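Local coordinates for protein 2''-aminoglycoside nucleotidyltransferase (Klebsiella pneumoniae, PDB 4WQL) that confers resistance to kanamycin, gentamicin, tobramycin and related antibiotics by transferring a nucleotide to their 2''-hydroxyl group, using two magnesium ions, at residues Ile46-Pro51 / Glu84-Glu89. Numbering follows the deposited sequence.
Sequences IDLTFP and ELLDCE. With MG (magnesium ion), chain C; MG (magnesium ion), chain B; KAN (kanamycin a), chain D.
D47 and D87 pair side by side on neighbouring parallel strands and share one magnesium ion. D47 OD1 and D87 OD2 lie 3.1 Å apart. Both are acceptors, and the metal between them, not a hydrogen bond, accounts for the approach. Their carboxylate planes are turned 53° from each other. D47 OD2 reaches the second magnesium at 2.1 Å, so this one carboxylate bridges the two ions. Three waters bind that second ion. D45 binds both ions. With chi1 at -174°, the D87 carboxylate swings away from its own amide nitrogen and reaches the shared metal. D87 OD1 is held by Y75 OH. D87 OD2 also accepts a weak bond from kanamycin N3.

The backbones form a five-bond ladder. I46 N donates to L85 O, and D87 N to I46 O at 2.7 Å. L48 N donates to D87 O. E89 N donates to L48 O, and F50 N to E89 O at 3.0 Å. Backbone bonds also join D47 to G27 and T49 to W25 on one side, and L86 to A79 and C88 to F77 on the other.

E89 extends from the same face as D87. Its OE1 accepts a hydrogen bond from kanamycin N1 at 2.9 Å, and OE2 one from N2 at 2.7 Å. T49 OG1 bonds to N124. On the other face, L86 CD2 touches I46 CD1, while L86 CD1 touches L48 CD1 at 4.0 Å. Helix 5-19 packs on I46 and L86, and helix 55-64 on L86. The F50 ring brings its edge to the backbone of C88.

The aspartate arrangement is that of the nucleotidyltransferase superfamily. The shared magnesium also binds kanamycin O13, the 2''-oxygen, at 2.6 Å. This is consistent with D87, the inferred proton acceptor, acting beside the hydroxyl that is modified.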
ATOM      1  N   ILE A  46       8.867   0.102  -0.690  1.00 14.47           N
ATOM      2  CA  ILE A  46       7.751   0.702  -1.337  1.00 14.97           C
ATOM      3  C   ILE A  46       6.642  -0.331  -1.510  1.00 18.86           C
ATOM      4  O   ILE A  46       6.868  -1.350  -2.153  1.00 20.24           O
ATOM      5  CB  ILE A  46       8.133   1.228  -2.721  1.00 15.82           C
ATOM      6  CG1 ILE A  46       9.222   2.303  -2.612  1.00 18.94           C
ATOM      7  CG2 ILE A  46       6.908   1.751  -3.448  1.00 19.13           C
ATOM      8  CD1 ILE A  46      10.041   2.463  -3.895  1.00 19.23           C
ATOM      9  N   ASP A  47       5.488  -0.102  -0.886  1.00 14.86           N
ATOM     10  CA  ASP A  47       4.340  -1.031  -1.074  1.00 16.83           C
ATOM     11  C   ASP A  47       3.482  -0.581  -2.230  1.00 15.84           C
ATOM     12  O   ASP A  47       3.150   0.606  -2.357  1.00 13.19           O
ATOM     13  CB  ASP A  47       3.494  -1.126   0.219  1.00 17.20           C
ATOM     14  CG  ASP A  47       4.356  -1.548   1.430  1.00 26.19           C
ATOM     15  OD1 ASP A  47       4.662  -2.721   1.539  1.00 28.47           O
ATOM     16  OD2 ASP A  47       4.770  -0.691   2.186  1.00 29.52           O
ATOM     17  N   LEU A  48       3.115  -1.543  -3.099  1.00 12.44           N
ATOM     18  CA  LEU A  48       2.279  -1.251  -4.272  1.00 16.23           C
ATOM     19  C   LEU A  48       1.131  -2.228  -4.307  1.00 12.88           C
ATOM     20  O   LEU A  48       1.288  -3.438  -3.972  1.00 15.59           O
ATOM     21  CB  LEU A  48       3.048  -1.397  -5.607  1.00 14.98           C
ATOM     22  CG  LEU A  48       4.276  -0.493  -5.807  1.00 19.65           C
ATOM     23  CD1 LEU A  48       5.095  -0.872  -7.061  1.00 20.67           C
ATOM     24  CD2 LEU A  48       3.762   0.988  -5.878  1.00 15.84           C
ATOM     25  N   THR A  49      -0.027  -1.713  -4.742  1.00 13.20           N
ATOM     26  CA  THR A  49      -1.183  -2.554  -5.009  1.00 13.83           C
ATOM     27  C   THR A  49      -1.448  -2.514  -6.504  1.00 14.17           C
ATOM     28  O   THR A  49      -1.480  -1.430  -7.090  1.00 14.62           O
ATOM     29  CB  THR A  49      -2.446  -2.057  -4.220  1.00 11.38           C
ATOM     30  OG1 THR A  49      -2.185  -2.143  -2.811  1.00 15.21           O
ATOM     31  CG2 THR A  49      -3.670  -2.919  -4.543  1.00 14.63           C
ATOM     32  N   PHE A  50      -1.600  -3.669  -7.147  1.00 13.18           N
ATOM     33  CA  PHE A  50      -1.686  -3.656  -8.632  1.00 15.35           C
ATOM     34  C   PHE A  50      -2.898  -4.497  -9.089  1.00 12.01           C
ATOM     35  O   PHE A  50      -3.323  -5.422  -8.367  1.00 14.64           O
ATOM     36  CB  PHE A  50      -0.397  -4.237  -9.270  1.00 14.50           C
ATOM     37  CG  PHE A  50      -0.128  -5.676  -8.865  1.00 15.07           C
ATOM     38  CD1 PHE A  50       0.562  -5.997  -7.690  1.00 10.45           C
ATOM     39  CD2 PHE A  50      -0.588  -6.717  -9.682  1.00 16.73           C
ATOM     40  CE1 PHE A  50       0.707  -7.330  -7.329  1.00 13.38           C
ATOM     41  CE2 PHE A  50      -0.402  -8.037  -9.354  1.00 17.03           C
ATOM     42  CZ  PHE A  50       0.267  -8.366  -8.195  1.00 17.58           C
ATOM     43  N   PRO A  51      -3.424  -4.209 -10.289  1.00 12.26           N
ATOM     44  CA  PRO A  51      -4.503  -5.063 -10.836  1.00 14.14           C
ATOM     45  C   PRO A  51      -4.005  -6.494 -11.038  1.00 12.67           C
ATOM     46  O   PRO A  51      -3.087  -6.686 -11.822  1.00 12.88           O
ATOM     47  CB  PRO A  51      -4.859  -4.396 -12.189  1.00 14.82           C
ATOM     48  CG  PRO A  51      -4.459  -2.847 -11.960  1.00 11.98           C
ATOM     49  CD  PRO A  51      -3.137  -3.005 -11.138  1.00 13.17           C
ATOM     50  N   GLU A  84      16.567  -1.195  -3.682  1.00 23.03           N
ATOM     51  CA  GLU A  84      15.246  -0.923  -3.138  1.00 19.47           C
ATOM     52  C   GLU A  84      14.297  -2.100  -3.338  1.00 20.97           C
ATOM     53  O   GLU A  84      14.400  -2.855  -4.312  1.00 25.48           O
ATOM     54  CB  GLU A  84      14.612   0.318  -3.777  1.00 24.89           C
ATOM     55  CG  GLU A  84      15.373   1.632  -3.501  1.00 25.25           C
ATOM     56  CD  GLU A  84      15.440   1.998  -2.010  1.00 33.61           C
ATOM     57  OE1 GLU A  84      14.561   1.589  -1.215  1.00 33.64           O
ATOM     58  OE2 GLU A  84      16.372   2.722  -1.626  1.00 41.27           O
ATOM     59  N   LEU A  85      13.384  -2.226  -2.388  1.00 21.33           N
ATOM     60  CA  LEU A  85      12.427  -3.348  -2.331  1.00 20.90           C
ATOM     61  C   LEU A  85      11.020  -2.843  -2.636  1.00 22.00           C
ATOM     62  O   LEU A  85      10.582  -1.820  -2.085  1.00 20.72           O
ATOM     63  CB  LEU A  85      12.450  -3.998  -0.942  1.00 29.18           C
ATOM     64  CG  LEU A  85      11.703  -5.312  -0.756  1.00 51.58           C
ATOM     65  CD1 LEU A  85      12.548  -6.447  -1.328  1.00 57.15           C
ATOM     66  CD2 LEU A  85      11.345  -5.549   0.726  1.00 57.01           C
ATOM     67  N   LEU A  86      10.305  -3.568  -3.496  1.00 15.75           N
ATOM     68  CA  LEU A  86       8.888  -3.294  -3.785  1.00 14.68           C
ATOM     69  C   LEU A  86       8.033  -4.416  -3.242  1.00 19.51           C
ATOM     70  O   LEU A  86       8.263  -5.584  -3.591  1.00 21.29           O
ATOM     71  CB  LEU A  86       8.643  -3.194  -5.277  1.00 16.18           C
ATOM     72  CG  LEU A  86       9.470  -2.326  -6.208  1.00 23.98           C
ATOM     73  CD1 LEU A  86       8.767  -2.433  -7.586  1.00 25.98           C
ATOM     74  CD2 LEU A  86       9.412  -0.904  -5.716  1.00 29.62           C
ATOM     75  N   ASP A  87       7.039  -4.061  -2.429  1.00 14.36           N
ATOM     76  CA  ASP A  87       6.244  -5.059  -1.765  1.00 17.31           C
ATOM     77  C   ASP A  87       4.868  -5.041  -2.446  1.00 14.78           C
ATOM     78  O   ASP A  87       4.091  -4.160  -2.177  1.00 16.69           O
ATOM     79  CB  ASP A  87       6.138  -4.707  -0.278  1.00 14.32           C
ATOM     80  CG  ASP A  87       5.440  -5.800   0.534  1.00 29.01           C
ATOM     81  OD1 ASP A  87       4.886  -6.764  -0.039  1.00 23.89           O
ATOM     82  OD2 ASP A  87       5.424  -5.679   1.768  1.00 23.21           O
ATOM     83  N   CYS A  88       4.579  -6.046  -3.301  1.00 13.36           N
ATOM     84  CA  CYS A  88       3.479  -5.887  -4.249  1.00 14.54           C
ATOM     85  C   CYS A  88       2.300  -6.806  -3.937  1.00 15.00           C
ATOM     86  O   CYS A  88       2.508  -8.009  -3.794  1.00 17.97           O
ATOM     87  CB  CYS A  88       3.999  -6.179  -5.670  1.00 17.42           C
ATOM     88  SG  CYS A  88       5.281  -5.030  -6.159  1.00 16.91           S
ATOM     89  N   GLU A  89       1.083  -6.252  -3.879  1.00 14.28           N
ATOM     90  CA  GLU A  89      -0.081  -7.056  -3.590  1.00 15.82           C
ATOM     91  C   GLU A  89      -1.163  -6.827  -4.658  1.00 12.84           C
ATOM     92  O   GLU A  89      -1.426  -5.708  -4.998  1.00 12.59           O
ATOM     93  CB  GLU A  89      -0.655  -6.665  -2.227  1.00 19.61           C
ATOM     94  CG  GLU A  89      -1.948  -7.402  -1.880  1.00 27.36           C
ATOM     95  CD  GLU A  89      -2.473  -7.126  -0.451  1.00 27.41           C
ATOM     96  OE1 GLU A  89      -3.042  -8.108   0.151  1.00 30.32           O
ATOM     97  OE2 GLU A  89      -2.296  -5.973   0.014  1.00 23.78           O
TER
HETATM   98 MG    MG C 202       6.197  -3.593   3.088  0.99 36.57          MG
HETATM   99 MG    MG B 201       6.286  -1.021   3.538  0.87 29.31          MG
HETATM  100  C1  KAN D 203      -2.355  -8.729   4.892  1.00 31.69           C
HETATM  101  C2  KAN D 203      -2.336 -10.015   5.805  1.00 38.21           C
HETATM  102  C3  KAN D 203      -2.443 -11.269   4.958  1.00 34.19           C
HETATM  103  C4  KAN D 203      -3.746 -11.145   4.178  1.00 28.62           C
HETATM  104  C5  KAN D 203      -3.723  -9.901   3.308  1.00 22.32           C
HETATM  105  C6  KAN D 203      -5.181  -9.801   2.743  1.00 29.26           C
HETATM  106  C7  KAN D 203       1.622  -6.009   2.457  1.00 29.01           C
HETATM  107  C8  KAN D 203       1.936  -6.690   3.816  1.00 35.52           C
HETATM  108  C9  KAN D 203       1.082  -7.946   4.081  1.00 30.79           C
HETATM  109  C10 KAN D 203      -0.423  -7.616   3.884  1.00 26.35           C
HETATM  110  C11 KAN D 203      -0.736  -6.913   2.576  1.00 28.65           C
HETATM  111  C12 KAN D 203       0.118  -5.654   2.428  1.00 27.16           C
HETATM  112  C13 KAN D 203       3.818  -6.990   5.335  1.00 63.80           C
HETATM  113  C14 KAN D 203       5.031  -5.997   5.319  1.00 67.99           C
HETATM  114  C15 KAN D 203       6.144  -6.587   4.429  1.00 65.57           C
HETATM  115  C16 KAN D 203       6.507  -7.988   4.940  1.00 74.43           C
HETATM  116  C17 KAN D 203       5.245  -8.893   4.886  1.00 86.83           C
HETATM  117  C18 KAN D 203       5.335 -10.308   5.486  1.00 94.97           C
HETATM  118  N1  KAN D 203      -5.332  -8.554   1.950  1.00 28.04           N
HETATM  119  N2  KAN D 203      -2.170  -6.536   2.636  1.00 29.69           N
HETATM  120  N3  KAN D 203       2.547  -4.870   2.174  1.00 30.52           N
HETATM  121  N4  KAN D 203       7.343  -5.717   4.369  1.00 49.29           N
HETATM  122  O5  KAN D 203      -3.563  -8.737   4.100  1.00 25.09           O
HETATM  123  O6  KAN D 203      -1.137  -9.954   6.638  1.00 41.97           O
HETATM  124  O7  KAN D 203      -2.473 -12.459   5.808  1.00 39.17           O
HETATM  125  O8  KAN D 203      -3.871 -12.244   3.296  1.00 37.03           O
HETATM  126  O9  KAN D 203      -1.156  -8.817   4.141  1.00 27.04           O
HETATM  127  O10 KAN D 203       1.234  -8.442   5.454  1.00 29.03           O
HETATM  128  O11 KAN D 203       3.314  -7.073   4.004  1.00 43.01           O
HETATM  129  O12 KAN D 203       4.209  -8.308   5.729  1.00 75.77           O
HETATM  130  O13 KAN D 203       4.648  -4.672   4.875  1.00 57.64           O
HETATM  131  O14 KAN D 203       7.591  -8.528   4.158  1.00 74.56           O
HETATM  132  O15 KAN D 203       5.678 -10.200   6.882  1.00100.45           O
HETATM  133  O   HOH W   1       7.500  -1.291   5.371  1.00 34.66           O
HETATM  134  O   HOH W   2       6.740   0.777   3.163  1.00 29.60           O
HETATM  135  O   HOH W   3       4.827  -0.210   4.928  1.00 40.40           O